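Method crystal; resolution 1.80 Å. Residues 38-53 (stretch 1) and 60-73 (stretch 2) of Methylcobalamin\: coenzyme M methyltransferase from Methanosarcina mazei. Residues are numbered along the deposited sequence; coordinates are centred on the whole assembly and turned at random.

Stretch 1 (38-53) QTGIVELMDVVGAPWP
Stretch 2 60-73: ELMAKLALANHELS

Two direct hydrogen bonds cross this contact, and both run from a side-chain nitrogen of the second stretch to a backbone carbonyl of the first, at points where the first stretch is not in regular mid-helix. In one Asn69 ND2 donates to Thr39 O at 2.8 Å, nearly straight at 174°; in the other Lys64 NZ donates to Val48 O at 2.9 Å. Asn69 reaches with chi1 t and chi2 near -8°, Lys64 with all four chi angles t.

Build stretch 1 as an irregular lead-in (Gln38 -65/140, Thr39 -113/7, Gly40 -73/124), a short helix starting at Val42, then a loop. Ile41 (phi/psi -132/140) is the N-cap residue, and its O accepts from Met45 N at 2.9 Å. Gly49 is the first residue to leave helical phi/psi, at 57/44, a positive phi that by itself favours glycine, and Ala50 follows at -128/67, with Ala50 N bonded to Met45 O at 3.0 Å. Stretch 2 enters already helical at Glu60 and stays so through most of its length. The helix axes come within 9.6 Å and their directions differ by 117°, a steep crossing; the register nevertheless descends along stretch 2 as stretch 1 advances: CA of Thr39 lies 6.5 Å from CA of Asn69, CA of Leu44 6.5 Å from CA of Ala68, and CA of Ala50 5.1 Å from CA of Leu61.

Leu65 (chi1 t, chi2 p) is the hub. Its CA-to-CB bond points sideways, but its methyls reach the partner: CD1 sits 4.0 Å from Leu44 CB and 3.9 Å from Met45 CG, while CD2 lies 3.9 Å from Trp52 NE1, oblique to the ring. Two alanines lie where the backbones come near: Ala50 CB packs 3.9 Å from Leu65 CB and 3.5 Å from Leu61 O, and Ala68 CB receives Val48 CG1 (chi1 m) at 3.9 Å. Leu44 (m, t) points toward the second helix; its CD1 lies 3.6 Å from Asn69 CA, and its CD2 meets Leu72 CD1 (Leu72 also m, t) at 3.6 Å.

Ordered waters join the lead-in to the second helix. Water 3 lies 2.7 Å from Thr39 OG1 (chi1 p) and donates to Leu65 O at 3.1 Å. Water 2 donates to Thr39 O at 2.9 Å, accepts from Ile41 N at 3.2 Å and donates a weak bond to Leu65 O at 3.4 Å. Near Gly49, water 4 donates to Gly49 O at 2.7 Å and accepts from Lys64 NZ at 3.2 Å, bridging beside the direct lysine bond. One cost remains: Ala50 O, 3.6 Å from Leu65 CD2, is buried without a polar partner.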

ATOM      1  N   GLN A  38       4.579   1.872  -2.907  1.00 19.84           N
ATOM      2  CA  GLN A  38       6.032   1.764  -2.708  1.00 20.47           C
ATOM      3  C   GLN A  38       6.802   2.962  -3.351  1.00 20.58           C
ATOM      4  O   GLN A  38       6.441   3.449  -4.444  1.00 19.81           O
ATOM      5  CB  GLN A  38       6.543   0.373  -3.180  1.00 21.02           C
ATOM      6  CG  GLN A  38       7.057   0.276  -4.603  1.00 20.89           C
ATOM      7  CD  GLN A  38       8.502   0.763  -4.745  1.00 21.23           C
ATOM      8  OE1 GLN A  38       9.281   0.601  -3.798  1.00 21.74           O
ATOM      9  NE2 GLN A  38       8.835   1.450  -5.869  1.00 19.73           N
ATOM     10  N   THR A  39       7.818   3.436  -2.642  1.00 20.21           N
ATOM     11  CA  THR A  39       8.573   4.634  -3.044  1.00 21.74           C
ATOM     12  C   THR A  39      10.062   4.412  -3.454  1.00 22.24           C
ATOM     13  O   THR A  39      10.828   5.357  -3.643  1.00 24.18           O
ATOM     14  CB  THR A  39       8.545   5.592  -1.845  1.00 22.58           C
ATOM     15  OG1 THR A  39       9.104   4.938  -0.692  1.00 24.48           O
ATOM     16  CG2 THR A  39       7.076   6.013  -1.537  1.00 22.38           C
ATOM     17  N   GLY A  40      10.492   3.170  -3.548  1.00 21.90           N
ATOM     18  CA  GLY A  40      11.889   2.876  -3.931  1.00 21.90           C
ATOM     19  C   GLY A  40      12.153   3.139  -5.407  1.00 21.75           C
ATOM     20  O   GLY A  40      11.469   2.567  -6.259  1.00 20.72           O
ATOM     21  N   ILE A  41      13.159   3.987  -5.701  1.00 21.31           N
ATOM     22  CA  ILE A  41      13.493   4.351  -7.103  1.00 21.46           C
ATOM     23  C   ILE A  41      14.983   4.200  -7.281  1.00 22.22           C
ATOM     24  O   ILE A  41      15.752   4.481  -6.354  1.00 22.22           O
ATOM     25  CB  ILE A  41      12.909   5.721  -7.539  1.00 21.52           C
ATOM     26  CG1 ILE A  41      13.559   6.879  -6.788  1.00 21.91           C
ATOM     27  CG2 ILE A  41      11.404   5.775  -7.284  1.00 20.90           C
ATOM     28  CD1 ILE A  41      13.188   8.266  -7.286  1.00 21.25           C
ATOM     29  N   VAL A  42      15.358   3.670  -8.432  1.00 22.71           N
ATOM     30  CA  VAL A  42      16.747   3.354  -8.733  1.00 23.46           C
ATOM     31  C   VAL A  42      17.636   4.571  -8.592  1.00 24.04           C
ATOM     32  O   VAL A  42      18.750   4.423  -8.142  1.00 25.17           O
ATOM     33  CB  VAL A  42      16.900   2.700 -10.128  1.00 23.96           C
ATOM     34  CG1 VAL A  42      18.368   2.439 -10.492  1.00 25.16           C
ATOM     35  CG2 VAL A  42      16.079   1.412 -10.200  1.00 23.10           C
ATOM     36  N   GLU A  43      17.183   5.751  -9.010  1.00 25.17           N
ATOM     37  CA  GLU A  43      17.993   6.995  -8.897  1.00 25.86           C
ATOM     38  C   GLU A  43      18.451   7.182  -7.437  1.00 25.82           C
ATOM     39  O   GLU A  43      19.632   7.501  -7.178  1.00 26.74           O
ATOM     40  CB  GLU A  43      17.266   8.230  -9.408  1.00 27.55           C
ATOM     41  CG  GLU A  43      18.058   9.551  -9.218  1.00 29.31           C
ATOM     42  CD  GLU A  43      17.527  10.785  -9.996  1.00 30.18           C
ATOM     43  OE1 GLU A  43      16.526  10.714 -10.785  1.00 28.80           O
ATOM     44  OE2 GLU A  43      18.171  11.864  -9.815  1.00 29.62           O
ATOM     45  N   LEU A  44      17.556   6.935  -6.496  1.00 24.50           N
ATOM     46  CA  LEU A  44      17.836   7.152  -5.065  1.00 24.57           C
ATOM     47  C   LEU A  44      18.635   5.954  -4.512  1.00 23.87           C
ATOM     48  O   LEU A  44      19.585   6.141  -3.717  1.00 24.21           O
ATOM     49  CB  LEU A  44      16.559   7.433  -4.265  1.00 23.93           C
ATOM     50  CG  LEU A  44      15.981   8.822  -4.585  1.00 25.05           C
ATOM     51  CD1 LEU A  44      14.765   9.100  -3.735  1.00 24.27           C
ATOM     52  CD2 LEU A  44      17.056   9.933  -4.472  1.00 26.44           C
ATOM     53  N   MET A  45      18.358   4.752  -5.021  1.00 23.22           N
ATOM     54  CA  MET A  45      19.181   3.578  -4.631  1.00 24.08           C
ATOM     55  C   MET A  45      20.635   3.916  -4.927  1.00 25.91           C
ATOM     56  O   MET A  45      21.462   3.681  -4.082  1.00 26.29           O
ATOM     57  CB  MET A  45      18.837   2.310  -5.404  1.00 23.91           C
ATOM     58  CG  MET A  45      17.445   1.779  -5.098  1.00 23.89           C
ATOM     59  SD  MET A  45      17.170   0.416  -6.229  1.00 25.23           S
ATOM     60  CE  MET A  45      15.352   0.278  -6.252  1.00 23.27           C
ATOM     61  N   ASP A  46      20.900   4.407  -6.127  1.00 27.05           N
ATOM     62  CA  ASP A  46      22.261   4.816  -6.539  1.00 30.33           C
ATOM     63  C   ASP A  46      22.856   5.939  -5.668  1.00 30.38           C
ATOM     64  O   ASP A  46      23.981   5.810  -5.229  1.00 31.87           O
ATOM     65  CB  ASP A  46      22.258   5.202  -8.030  1.00 32.51           C
ATOM     66  CG  ASP A  46      22.203   3.971  -8.936  1.00 35.72           C
ATOM     67  OD1 ASP A  46      22.178   2.823  -8.421  1.00 38.22           O
ATOM     68  OD2 ASP A  46      22.210   4.107 -10.164  1.00 38.41           O
ATOM     69  N   VAL A  47      22.100   7.002  -5.390  1.00 30.22           N
ATOM     70  CA  VAL A  47      22.621   8.195  -4.658  1.00 30.27           C
ATOM     71  C   VAL A  47      23.067   7.795  -3.250  1.00 31.02           C
ATOM     72  O   VAL A  47      24.214   8.040  -2.856  1.00 31.23           O
ATOM     73  CB  VAL A  47      21.571   9.327  -4.556  1.00 30.87           C
ATOM     74  CG1 VAL A  47      22.012  10.403  -3.573  1.00 32.46           C
ATOM     75  CG2 VAL A  47      21.255   9.983  -5.918  1.00 30.41           C
ATOM     76  N   VAL A  48      22.157   7.131  -2.504  1.00 29.27           N
ATOM     77  CA  VAL A  48      22.426   6.803  -1.103  1.00 29.77           C
ATOM     78  C   VAL A  48      22.885   5.367  -0.924  1.00 30.64           C
ATOM     79  O   VAL A  48      22.966   4.886   0.242  1.00 31.82           O
ATOM     80  CB  VAL A  48      21.162   6.919  -0.235  1.00 29.39           C
ATOM     81  CG1 VAL A  48      20.681   8.370  -0.177  1.00 28.76           C
ATOM     82  CG2 VAL A  48      20.056   5.984  -0.761  1.00 28.20           C
ATOM     83  N   GLY A  49      23.237   4.666  -2.012  1.00 30.29           N
ATOM     84  CA  GLY A  49      23.835   3.315  -1.860  1.00 31.46           C
ATOM     85  C   GLY A  49      22.974   2.316  -1.088  1.00 30.75           C
ATOM     86  O   GLY A  49      23.473   1.500  -0.250  1.00 33.00           O
ATOM     87  N   ALA A  50      21.698   2.302  -1.403  1.00 29.49           N
ATOM     88  CA  ALA A  50      20.759   1.330  -0.768  1.00 29.61           C
ATOM     89  C   ALA A  50      20.002   0.623  -1.879  1.00 29.26           C
ATOM     90  O   ALA A  50      18.769   0.825  -2.011  1.00 29.84           O
ATOM     91  CB  ALA A  50      19.790   2.046   0.151  1.00 26.89           C
ATOM     92  N   PRO A  51      20.714  -0.187  -2.686  1.00 29.02           N
ATOM     93  CA  PRO A  51      20.006  -0.903  -3.755  1.00 28.71           C
ATOM     94  C   PRO A  51      19.098  -2.040  -3.234  1.00 28.21           C
ATOM     95  O   PRO A  51      19.370  -2.618  -2.199  1.00 28.27           O
ATOM     96  CB  PRO A  51      21.130  -1.493  -4.567  1.00 29.64           C
ATOM     97  CG  PRO A  51      22.180  -1.797  -3.546  1.00 29.83           C
ATOM     98  CD  PRO A  51      22.130  -0.593  -2.626  1.00 30.33           C
ATOM     99  N   TRP A  52      18.094  -2.375  -4.023  1.00 26.59           N
ATOM    100  CA  TRP A  52      17.477  -3.697  -3.948  1.00 25.51           C
ATOM    101  C   TRP A  52      18.483  -4.654  -4.524  1.00 26.14           C
ATOM    102  O   TRP A  52      19.245  -4.312  -5.455  1.00 26.84           O
ATOM    103  CB  TRP A  52      16.239  -3.775  -4.829  1.00 24.04           C
ATOM    104  CG  TRP A  52      15.073  -2.856  -4.478  1.00 23.05           C
ATOM    105  CD1 TRP A  52      14.928  -2.015  -3.358  1.00 22.36           C
ATOM    106  CD2 TRP A  52      13.847  -2.697  -5.244  1.00 22.52           C
ATOM    107  NE1 TRP A  52      13.715  -1.383  -3.385  1.00 22.51           N
ATOM    108  CE2 TRP A  52      13.022  -1.721  -4.512  1.00 21.72           C
ATOM    109  CE3 TRP A  52      13.377  -3.205  -6.451  1.00 22.41           C
ATOM    110  CZ2 TRP A  52      11.830  -1.302  -4.972  1.00 21.58           C
ATOM    111  CZ3 TRP A  52      12.143  -2.748  -6.917  1.00 22.75           C
ATOM    112  CH2 TRP A  52      11.354  -1.869  -6.158  1.00 21.79           C
ATOM    113  N   PRO A  53      18.494  -5.899  -4.029  1.00 25.68           N
ATOM    114  CA  PRO A  53      17.661  -6.479  -2.992  1.00 24.89           C
ATOM    115  C   PRO A  53      18.088  -6.226  -1.565  1.00 25.11           C
ATOM    116  O   PRO A  53      17.304  -6.490  -0.658  1.00 25.19           O
ATOM    117  CB  PRO A  53      17.764  -7.985  -3.266  1.00 24.57           C
ATOM    118  CG  PRO A  53      19.038  -8.153  -3.939  1.00 25.94           C
ATOM    119  CD  PRO A  53      19.201  -6.932  -4.802  1.00 25.91           C
ATOM    120  N   GLU A  60      18.866  -0.992   8.090  1.00 25.84           N
ATOM    121  CA  GLU A  60      19.495   0.320   7.918  1.00 27.07           C
ATOM    122  C   GLU A  60      19.412   0.790   6.482  1.00 26.32           C
ATOM    123  O   GLU A  60      19.092   1.937   6.238  1.00 25.86           O
ATOM    124  CB  GLU A  60      20.918   0.334   8.392  1.00 30.32           C
ATOM    125  CG  GLU A  60      21.047   0.070   9.876  1.00 32.98           C
ATOM    126  CD  GLU A  60      20.887   1.295  10.764  1.00 37.00           C
ATOM    127  OE1 GLU A  60      20.540   2.451  10.305  1.00 42.62           O
ATOM    128  OE2 GLU A  60      21.051   1.080  11.980  1.00 40.20           O
ATOM    129  N   LEU A  61      19.666  -0.069   5.520  1.00 25.42           N
ATOM    130  CA  LEU A  61      19.469   0.323   4.111  1.00 25.74           C
ATOM    131  C   LEU A  61      18.002   0.546   3.720  1.00 24.35           C
ATOM    132  O   LEU A  61      17.696   1.463   2.928  1.00 23.44           O
ATOM    133  CB  LEU A  61      20.169  -0.654   3.151  1.00 25.88           C
ATOM    134  CG  LEU A  61      21.667  -0.841   3.297  1.00 28.00           C
ATOM    135  CD1 LEU A  61      22.094  -2.028   2.413  1.00 27.94           C
ATOM    136  CD2 LEU A  61      22.456   0.464   2.996  1.00 27.55           C
ATOM    137  N   MET A  62      17.099  -0.262   4.283  1.00 23.25           N
ATOM    138  CA  MET A  62      15.674  -0.037   4.089  1.00 23.44           C
ATOM    139  C   MET A  62      15.301   1.402   4.586  1.00 23.37           C
ATOM    140  O   MET A  62      14.612   2.182   3.861  1.00 23.92           O
ATOM    141  CB  MET A  62      14.871  -1.106   4.838  1.00 23.51           C
ATOM    142  CG  MET A  62      13.363  -1.034   4.629  1.00 24.06           C
ATOM    143  SD  MET A  62      12.424  -2.346   5.392  1.00 23.63           S
ATOM    144  CE  MET A  62      12.727  -3.710   4.230  1.00 24.46           C
ATOM    145  N   ALA A  63      15.739   1.747   5.798  1.00 22.82           N
ATOM    146  CA  ALA A  63      15.517   3.058   6.353  1.00 23.77           C
ATOM    147  C   ALA A  63      16.097   4.150   5.414  1.00 25.56           C
ATOM    148  O   ALA A  63      15.420   5.122   5.051  1.00 25.51           O
ATOM    149  CB  ALA A  63      16.126   3.145   7.729  1.00 23.44           C
ATOM    150  N   LYS A  64      17.324   3.915   4.977  1.00 26.79           N
ATOM    151  CA  LYS A  64      18.107   4.896   4.244  1.00 28.42           C
ATOM    152  C   LYS A  64      17.443   5.196   2.912  1.00 28.51           C
ATOM    153  O   LYS A  64      17.244   6.389   2.598  1.00 32.79           O
ATOM    154  CB  LYS A  64      19.583   4.424   4.167  1.00 30.31           C
ATOM    155  CG  LYS A  64      20.580   5.479   3.771  1.00 31.83           C
ATOM    156  CD  LYS A  64      21.943   4.857   3.525  1.00 32.74           C
ATOM    157  CE  LYS A  64      22.998   5.933   3.181  1.00 32.79           C
ATOM    158  NZ  LYS A  64      24.317   5.315   2.742  1.00 31.18           N
ATOM    159  N   LEU A  65      16.945   4.193   2.201  1.00 26.16           N
ATOM    160  CA  LEU A  65      16.259   4.426   0.950  1.00 26.23           C
ATOM    161  C   LEU A  65      14.878   5.096   1.124  1.00 27.86           C
ATOM    162  O   LEU A  65      14.441   5.932   0.226  1.00 27.14           O
ATOM    163  CB  LEU A  65      16.063   3.170   0.208  1.00 25.53           C
ATOM    164  CG  LEU A  65      15.419   3.189  -1.146  1.00 24.68           C
ATOM    165  CD1 LEU A  65      16.232   4.048  -2.157  1.00 25.25           C
ATOM    166  CD2 LEU A  65      15.290   1.735  -1.554  1.00 25.31           C
ATOM    167  N   ALA A  66      14.170   4.732   2.217  1.00 27.94           N
ATOM    168  CA  ALA A  66      12.831   5.345   2.480  1.00 27.78           C
ATOM    169  C   ALA A  66      12.924   6.832   2.753  1.00 29.71           C
ATOM    170  O   ALA A  66      12.112   7.686   2.268  1.00 25.68           O
ATOM    171  CB  ALA A  66      12.182   4.691   3.692  1.00 26.95           C
ATOM    172  N   LEU A  67      13.916   7.151   3.563  1.00 29.83           N
ATOM    173  CA  LEU A  67      14.093   8.503   3.980  1.00 31.80           C
ATOM    174  C   LEU A  67      14.502   9.333   2.773  1.00 32.80           C
ATOM    175  O   LEU A  67      14.179  10.513   2.713  1.00 33.72           O
ATOM    176  CB  LEU A  67      15.157   8.631   5.065  1.00 31.97           C
ATOM    177  CG  LEU A  67      14.726   8.240   6.474  1.00 34.12           C
ATOM    178  CD1 LEU A  67      14.125   9.386   7.298  1.00 34.14           C
ATOM    179  CD2 LEU A  67      13.667   7.169   6.363  1.00 34.77           C
ATOM    180  N   ALA A  68      15.206   8.708   1.826  1.00 32.88           N
ATOM    181  CA  ALA A  68      15.742   9.403   0.672  1.00 33.05           C
ATOM    182  C   ALA A  68      14.616   9.906  -0.206  1.00 33.71           C
ATOM    183  O   ALA A  68      14.752  11.026  -0.742  1.00 37.49           O
ATOM    184  CB  ALA A  68      16.752   8.521  -0.110  1.00 32.85           C
ATOM    185  N   ASN A  69      13.514   9.142  -0.338  1.00 31.48           N
ATOM    186  CA  ASN A  69      12.358   9.585  -1.115  1.00 34.92           C
ATOM    187  C   ASN A  69      11.352  10.335  -0.226  1.00 36.25           C
ATOM    188  O   ASN A  69      10.100  10.283  -0.464  1.00 35.84           O
ATOM    189  CB  ASN A  69      11.638   8.423  -1.871  1.00 35.52           C
ATOM    190  CG  ASN A  69      10.781   8.939  -3.043  1.00 38.45           C
ATOM    191  OD1 ASN A  69      10.613  10.164  -3.176  1.00 41.28           O
ATOM    192  ND2 ASN A  69      10.275   8.045  -3.908  1.00 37.18           N
ATOM    193  N   HIS A  70      11.908  10.939   0.829  1.00 34.14           N
ATOM    194  CA  HIS A  70      11.236  11.903   1.658  1.00 32.00           C
ATOM    195  C   HIS A  70      12.076  13.154   1.646  1.00 31.02           C
ATOM    196  O   HIS A  70      11.604  14.248   1.339  1.00 29.25           O
ATOM    197  CB  HIS A  70      11.056  11.362   3.084  1.00 31.37           C
ATOM    198  CG  HIS A  70      10.694  12.410   4.069  1.00 32.26           C
ATOM    199  ND1 HIS A  70       9.583  13.170   3.932  1.00 35.48           N
ATOM    200  CD2 HIS A  70      11.346  12.858   5.204  1.00 32.71           C
ATOM    201  CE1 HIS A  70       9.524  14.069   4.940  1.00 35.93           C
ATOM    202  NE2 HIS A  70      10.602  13.876   5.726  1.00 33.96           N
ATOM    203  N   GLU A  71      13.330  12.994   1.994  1.00 30.99           N
ATOM    204  CA  GLU A  71      14.226  14.124   2.131  1.00 33.84           C
ATOM    205  C   GLU A  71      14.642  14.763   0.772  1.00 31.84           C
ATOM    206  O   GLU A  71      14.719  15.966   0.686  1.00 32.73           O
ATOM    207  CB  GLU A  71      15.387  13.761   3.087  1.00 38.63           C
ATOM    208  CG  GLU A  71      14.821  13.598   4.520  1.00 45.09           C
ATOM    209  CD  GLU A  71      15.841  13.295   5.632  1.00 54.41           C
ATOM    210  OE1 GLU A  71      17.066  13.328   5.367  1.00 61.37           O
ATOM    211  OE2 GLU A  71      15.399  13.030   6.793  1.00 61.21           O
ATOM    212  N   LEU A  72      14.807  13.971  -0.282  1.00 29.02           N
ATOM    213  CA  LEU A  72      15.126  14.490  -1.598  1.00 28.99           C
ATOM    214  C   LEU A  72      13.895  14.804  -2.483  1.00 28.45           C
ATOM    215  O   LEU A  72      13.976  15.645  -3.412  1.00 28.53           O
ATOM    216  CB  LEU A  72      16.101  13.539  -2.315  1.00 29.07           C
ATOM    217  CG  LEU A  72      17.493  13.546  -1.701  1.00 29.33           C
ATOM    218  CD1 LEU A  72      18.327  12.387  -2.202  1.00 29.79           C
ATOM    219  CD2 LEU A  72      18.170  14.883  -2.008  1.00 30.86           C
ATOM    220  N   SER A  73      12.744  14.152  -2.240  1.00 26.94           N
ATOM    221  CA  SER A  73      11.612  14.321  -3.145  1.00 25.90           C
ATOM    222  C   SER A  73      10.576  15.343  -2.659  1.00 25.61           C
ATOM    223  O   SER A  73       9.858  15.903  -3.472  1.00 27.06           O
ATOM    224  CB  SER A  73      10.879  13.017  -3.369  1.00 25.23           C
ATOM    225  OG  SER A  73      10.328  12.575  -2.112  1.00 26.04           O
TER
HETATM  226  O   HOH W   1       9.313   6.870   1.479  1.00 26.81           O
HETATM  227  O   HOH W   2      13.595   5.789  -3.055  1.00 31.72           O
HETATM  228  O   HOH W   3      11.758   5.124  -0.992  1.00 48.69           O
HETATM  229  O   HOH W   4      25.133   2.471   1.648  1.00 35.51           O